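Halohydrin dehalogenase (Rhizobium radiobacter, PDB 4IY1) catalyses, as a highly engineered member of the short-chain dehydrogenase/reductase superfamily, the reversible release of halide from vicinal halohydrins to give epoxides. Local coordinates at residues Asn8-Gly14 with Ser78-Ala82; Thr27-Glu33 with Leu51-Gln57. The protein carries 37 engineered substitutions. All coordinates share one frame; numbering follows the deposited sequence.

Interaction 1 of 2, residues Asn8-Gly14 with Ser78-Ala82; sequences NVKHFGG and SNDIA. Engineered in segment 78-82: Ala-82 (natural residue Phe).
Asn-79 puts both poles of its side-chain amide to work on the backbone of Asn-8 to Gly-14: ND2 donates to His-11 O at 2.9 Å, while OD1 receives Gly-13 N. The setting is the Rossmann-type fold of the short-chain dehydrogenase/reductases, where the loop leaving the first strand is braced by the end of strand 75-79; in cofactor-dependent relatives the equivalent loop is the glycine-rich one that binds the nucleotide. With CG anti to the backbone N (chi1 173°), the amide of Asn-79 projects from its strand into the curl of two consecutive turns, a type I turn from Asn-8 to His-11 and a type II' turn from His-11 to Gly-14. His-11 O is thereby gripped twice, since Gly-14 N, 2.7 Å from His-11 O, closes the second turn from the opposite face of the carbonyl plane. The favour is returned by the side chain of Asn-8, whose ND2 gives a fairly straight bond (163°) of 2.8 Å to Asn-79 O, with Asn-79 O close to the plane of the Asn-8 amide. Each asparagine thus ties its side-chain amide to the main chain of the other segment, fastening loop to strand.

Around this polar centre the packing is mixed. Phe-12 lays CB 3.4 Å from Asn-79 OD1, its ring plane turned 33° from that amide, and Tyr-186 meets the ring edge-to-face. His-11, whose ND1 is bonded to Ser-183 OG, stands across Ile-81 at about a right angle. The apolar part belongs to Ile-81, which serves all three loop side chains by its branching: CG2 rests on Phe-12 CB at 3.6 Å, whereas CD1 lies 3.8 Å from Asn-8 CG and 3.9 Å from His-11 CD2.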
# COMPACT_ATOMS: atom_id res chain seq x y z
N ASN B 8 24.41 -8.14 -13.68
CA ASN B 8 25.10 -8.31 -12.42
C ASN B 8 25.04 -9.76 -11.92
O ASN B 8 24.75 -10.03 -10.76
CB ASN B 8 24.55 -7.32 -11.37
CG ASN B 8 24.85 -5.87 -11.73
OD1 ASN B 8 25.95 -5.54 -12.20
ND2 ASN B 8 23.88 -5.00 -11.55
N VAL B 9 25.35 -10.69 -12.81
CA VAL B 9 24.94 -12.06 -12.62
C VAL B 9 25.60 -12.72 -11.41
O VAL B 9 25.05 -13.65 -10.85
CB VAL B 9 25.16 -12.91 -13.89
CG1 VAL B 9 26.64 -13.21 -14.09
CG2 VAL B 9 24.36 -14.20 -13.80
N LYS B 10 26.69 -12.14 -10.93
CA LYS B 10 27.42 -12.71 -9.78
C LYS B 10 26.89 -12.27 -8.43
O LYS B 10 27.42 -12.68 -7.40
CB LYS B 10 28.91 -12.38 -9.86
CG LYS B 10 29.62 -13.02 -11.06
CD LYS B 10 31.09 -12.58 -11.09
CE LYS B 10 31.97 -13.60 -11.81
NZ LYS B 10 33.37 -13.09 -11.99
N HIS B 11 25.86 -11.43 -8.42
CA HIS B 11 25.39 -10.86 -7.15
C HIS B 11 23.91 -10.89 -7.00
O HIS B 11 23.17 -11.00 -8.00
CB HIS B 11 25.89 -9.42 -6.99
CG HIS B 11 27.35 -9.24 -7.31
ND1 HIS B 11 28.32 -9.40 -6.38
CD2 HIS B 11 27.99 -8.85 -8.49
CE1 HIS B 11 29.52 -9.17 -6.95
NE2 HIS B 11 29.32 -8.85 -8.25
N PHE B 12 23.46 -10.66 -5.76
CA PHE B 12 22.04 -10.43 -5.46
C PHE B 12 21.20 -11.56 -6.05
O PHE B 12 21.35 -12.70 -5.65
CB PHE B 12 21.59 -9.04 -5.97
CG PHE B 12 20.31 -8.50 -5.30
CD1 PHE B 12 19.81 -9.06 -4.12
CD2 PHE B 12 19.65 -7.42 -5.86
CE1 PHE B 12 18.69 -8.51 -3.49
CE2 PHE B 12 18.51 -6.89 -5.26
CZ PHE B 12 18.05 -7.42 -4.05
N GLY B 13 20.31 -11.23 -7.00
CA GLY B 13 19.42 -12.23 -7.59
C GLY B 13 20.00 -12.92 -8.80
O GLY B 13 19.32 -13.70 -9.48
N GLY B 14 21.23 -12.54 -9.14
CA GLY B 14 21.83 -12.93 -10.42
C GLY B 14 21.84 -14.42 -10.74
O GLY B 14 21.30 -14.83 -11.78
N SER B 78 16.54 -7.07 -14.78
CA SER B 78 17.40 -6.02 -14.28
C SER B 78 17.67 -6.22 -12.81
O SER B 78 16.84 -5.89 -11.94
CB SER B 78 16.82 -4.64 -14.59
OG SER B 78 17.80 -3.63 -14.44
N ASN B 79 18.83 -6.81 -12.54
CA ASN B 79 19.26 -7.23 -11.21
C ASN B 79 20.20 -6.17 -10.67
O ASN B 79 21.41 -6.21 -10.90
CB ASN B 79 19.95 -8.61 -11.31
CG ASN B 79 20.59 -9.05 -10.00
OD1 ASN B 79 19.94 -9.14 -8.96
ND2 ASN B 79 21.88 -9.39 -10.06
N ASP B 80 19.63 -5.15 -10.05
CA ASP B 80 20.37 -3.96 -9.73
C ASP B 80 20.96 -3.93 -8.32
O ASP B 80 20.33 -4.36 -7.35
CB ASP B 80 19.52 -2.72 -10.00
CG ASP B 80 19.25 -2.52 -11.48
OD1 ASP B 80 20.23 -2.39 -12.27
OD2 ASP B 80 18.08 -2.69 -11.88
N ILE B 81 22.19 -3.45 -8.22
CA ILE B 81 22.92 -3.50 -6.97
C ILE B 81 23.61 -2.18 -6.73
O ILE B 81 23.88 -1.44 -7.68
CB ILE B 81 23.95 -4.65 -6.95
CG1 ILE B 81 24.94 -4.47 -8.11
CG2 ILE B 81 23.21 -5.99 -7.13
CD1 ILE B 81 26.10 -5.45 -8.12
N ALA B 82 23.74 -1.82 -5.47
CA ALA B 82 24.59 -0.71 -5.10
C ALA B 82 24.93 -0.86 -3.65
O ALA B 82 24.16 -1.45 -2.89
CB ALA B 82 23.88 0.61 -5.33

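Interaction 2 of 2, residues Thr27-Glu33 with Leu51-Gln57; sequences TVACHDE and LIPMSEQ. Engineered in segment 51-57: Ile-52 (natural residue Lys).
Val-28 and Leu-51 pack together beside a short parallel pairing of Ala-29 with Ile-52 and Cys-30 with Pro-53, part of the beta-alpha-beta unit in which helix 38-47 carries the chain from strand 27-30 to 52-53. Its backbone ladder is regular: Val-28 O accepts Ile-52 N, Ile-52 O accepts Cys-30 N, and Met-54 N closes on Cys-30 O at 2.9 Å.

The tight part lies on the face of Cys-30 and Pro-53, which helices 14-23 and 38-47 cover. There Val-28 and Leu-51 point the same way, side by side, with Leu-51 CD2 3.7 Å from Val-28 CB. Cys-30 SG, set beside its own backbone N (chi1 -59°), fits against Leu-51 CB at 3.9 Å. On the face of Ala-29 and Ile-52, by contrast, the touch between Thr-27 and Ile-52 is slighter: CD1 of engineered Ile-52, a lysine in the natural protein, meets Thr-27 CG2, and helix 59-70 adds Leu-70 against Ile-52.

Beyond the strands the two segments diverge, and a water and one amide connect them. The water accepts from Asp-32 N at 2.9 Å and lies within bonding distance of Met-54 O and Glu-56 O, though its two protons cannot serve every acceptor nearby. Gln-57, bent at chi2, brings NE2 to Asp-32 O at 3.0 Å along a nearly straight bond (173°), while its other N-H goes to Ser-55 O at 2.7 Å; both acceptors lie in the amide plane, so the group is held against rotation. With the amide cut back to an alanine here, Asp-32 O and Ser-55 O would probably lose their shared donor, leaving residues 55-57 less firmly held against Asp-32. On the other side of that amide, Gln-57 OE1 sits 3.2 Å from Glu-33 CA.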
# COMPACT_ATOMS: atom_id res chain seq x y z
N THR B 27 17.75 -19.49 -23.58
CA THR B 27 19.13 -19.09 -23.76
C THR B 27 19.42 -17.80 -22.98
O THR B 27 18.90 -16.74 -23.33
CB THR B 27 19.44 -18.83 -25.24
OG1 THR B 27 19.04 -19.97 -25.99
CG2 THR B 27 20.90 -18.60 -25.43
N VAL B 28 20.31 -17.89 -22.00
CA VAL B 28 20.54 -16.84 -21.04
C VAL B 28 21.86 -16.12 -21.25
O VAL B 28 22.93 -16.66 -20.94
CB VAL B 28 20.50 -17.38 -19.59
CG1 VAL B 28 20.54 -16.22 -18.59
CG2 VAL B 28 19.25 -18.22 -19.40
N ALA B 29 21.78 -14.86 -21.67
CA ALA B 29 22.94 -13.98 -21.68
C ALA B 29 23.11 -13.30 -20.34
O ALA B 29 22.12 -12.90 -19.71
CB ALA B 29 22.82 -12.96 -22.79
N CYS B 30 24.35 -13.20 -19.89
CA CYS B 30 24.66 -12.70 -18.55
C CYS B 30 25.58 -11.51 -18.64
O CYS B 30 26.57 -11.52 -19.39
CB CYS B 30 25.36 -13.77 -17.72
SG CYS B 30 24.41 -15.27 -17.51
N HIS B 31 25.35 -10.56 -17.75
CA HIS B 31 26.18 -9.39 -17.68
C HIS B 31 26.78 -9.30 -16.31
O HIS B 31 26.19 -9.76 -15.32
CB HIS B 31 25.37 -8.14 -18.03
CG HIS B 31 25.79 -6.89 -17.30
ND1 HIS B 31 25.57 -6.71 -15.98
CD2 HIS B 31 26.44 -5.75 -17.74
CE1 HIS B 31 26.11 -5.54 -15.59
NE2 HIS B 31 26.63 -4.94 -16.67
N ASP B 32 28.02 -8.82 -16.25
CA ASP B 32 28.65 -8.51 -14.97
C ASP B 32 29.78 -7.53 -15.19
O ASP B 32 30.37 -7.45 -16.29
CB ASP B 32 29.20 -9.78 -14.31
CG ASP B 32 29.51 -9.57 -12.86
OD1 ASP B 32 30.68 -9.32 -12.52
OD2 ASP B 32 28.58 -9.57 -12.04
N GLU B 33 30.02 -6.71 -14.17
CA GLU B 33 31.06 -5.70 -14.24
C GLU B 33 32.40 -6.40 -14.52
O GLU B 33 33.18 -5.98 -15.37
CB GLU B 33 31.10 -4.92 -12.91
CG GLU B 33 31.87 -3.62 -12.95
CD GLU B 33 31.65 -2.76 -11.71
OE1 GLU B 33 30.53 -2.80 -11.14
OE2 GLU B 33 32.56 -2.00 -11.32
N LEU B 51 25.30 -20.98 -19.59
CA LEU B 51 25.11 -19.52 -19.60
C LEU B 51 26.02 -18.85 -20.63
O LEU B 51 27.01 -19.43 -21.05
CB LEU B 51 25.41 -18.95 -18.23
CG LEU B 51 24.49 -19.42 -17.11
CD1 LEU B 51 24.89 -18.78 -15.80
CD2 LEU B 51 23.04 -19.11 -17.45
N ILE B 52 25.67 -17.64 -21.05
CA ILE B 52 26.42 -16.94 -22.09
C ILE B 52 26.87 -15.54 -21.63
O ILE B 52 26.20 -14.54 -21.90
CB ILE B 52 25.59 -16.79 -23.36
CG1 ILE B 52 25.20 -18.15 -23.90
CG2 ILE B 52 26.36 -16.03 -24.43
CD1 ILE B 52 24.60 -18.07 -25.29
N PRO B 53 28.01 -15.46 -20.93
CA PRO B 53 28.45 -14.18 -20.36
C PRO B 53 28.91 -13.21 -21.45
O PRO B 53 29.38 -13.65 -22.50
CB PRO B 53 29.63 -14.58 -19.46
CG PRO B 53 30.17 -15.82 -20.09
CD PRO B 53 29.01 -16.53 -20.75
N MET B 54 28.75 -11.91 -21.21
CA MET B 54 29.12 -10.87 -22.20
C MET B 54 30.10 -9.87 -21.61
O MET B 54 30.07 -9.59 -20.40
CB MET B 54 27.88 -10.12 -22.70
CG MET B 54 26.66 -10.97 -22.91
SD MET B 54 26.70 -11.79 -24.53
CE MET B 54 26.26 -10.45 -25.61
N SER B 55 30.95 -9.30 -22.46
CA SER B 55 31.87 -8.27 -22.01
C SER B 55 31.14 -6.94 -21.87
O SER B 55 31.46 -6.13 -21.00
CB SER B 55 33.03 -8.12 -23.01
OG SER B 55 32.52 -7.96 -24.33
N GLU B 56 30.14 -6.74 -22.73
CA GLU B 56 29.46 -5.44 -22.89
C GLU B 56 28.95 -4.92 -21.54
O GLU B 56 28.45 -5.68 -20.73
CB GLU B 56 28.29 -5.61 -23.86
CG GLU B 56 28.68 -5.56 -25.33
CD GLU B 56 29.36 -6.83 -25.84
OE1 GLU B 56 30.07 -6.74 -26.85
OE2 GLU B 56 29.15 -7.94 -25.29
N GLN B 57 29.15 -3.63 -21.28
CA GLN B 57 28.90 -3.06 -19.96
C GLN B 57 27.67 -2.16 -19.86
O GLN B 57 27.03 -2.13 -18.81
CB GLN B 57 30.12 -2.30 -19.44
CG GLN B 57 31.29 -3.19 -19.11
CD GLN B 57 30.95 -4.22 -18.04
OE1 GLN B 57 30.82 -3.88 -16.88
NE2 GLN B 57 30.86 -5.49 -18.44
O HOH W 1 28.93 -7.80 -18.82

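From the N terminus, strand 3-6 runs into the loop 8-14, which waits for strand 75-79 before interaction 1 can close. Within that long excursion the chain makes helix 14-23, strand 27-30, helix 38-47 and strand 52-53, and interaction 2 closes the smaller beta-alpha-beta loop nested inside. The two contacts brace strands at neighbouring places in one parallel sheet, interaction 2 joining its outermost strand 52-53 to 27-30 and interaction 1 fastening the first strand's exit loop to 75-79. They also meet directly: His-31 probably accepts from Val-9 N through its backbone O and from Asn-8 N through ND1, so loop 8-14 is held from both of its flanks.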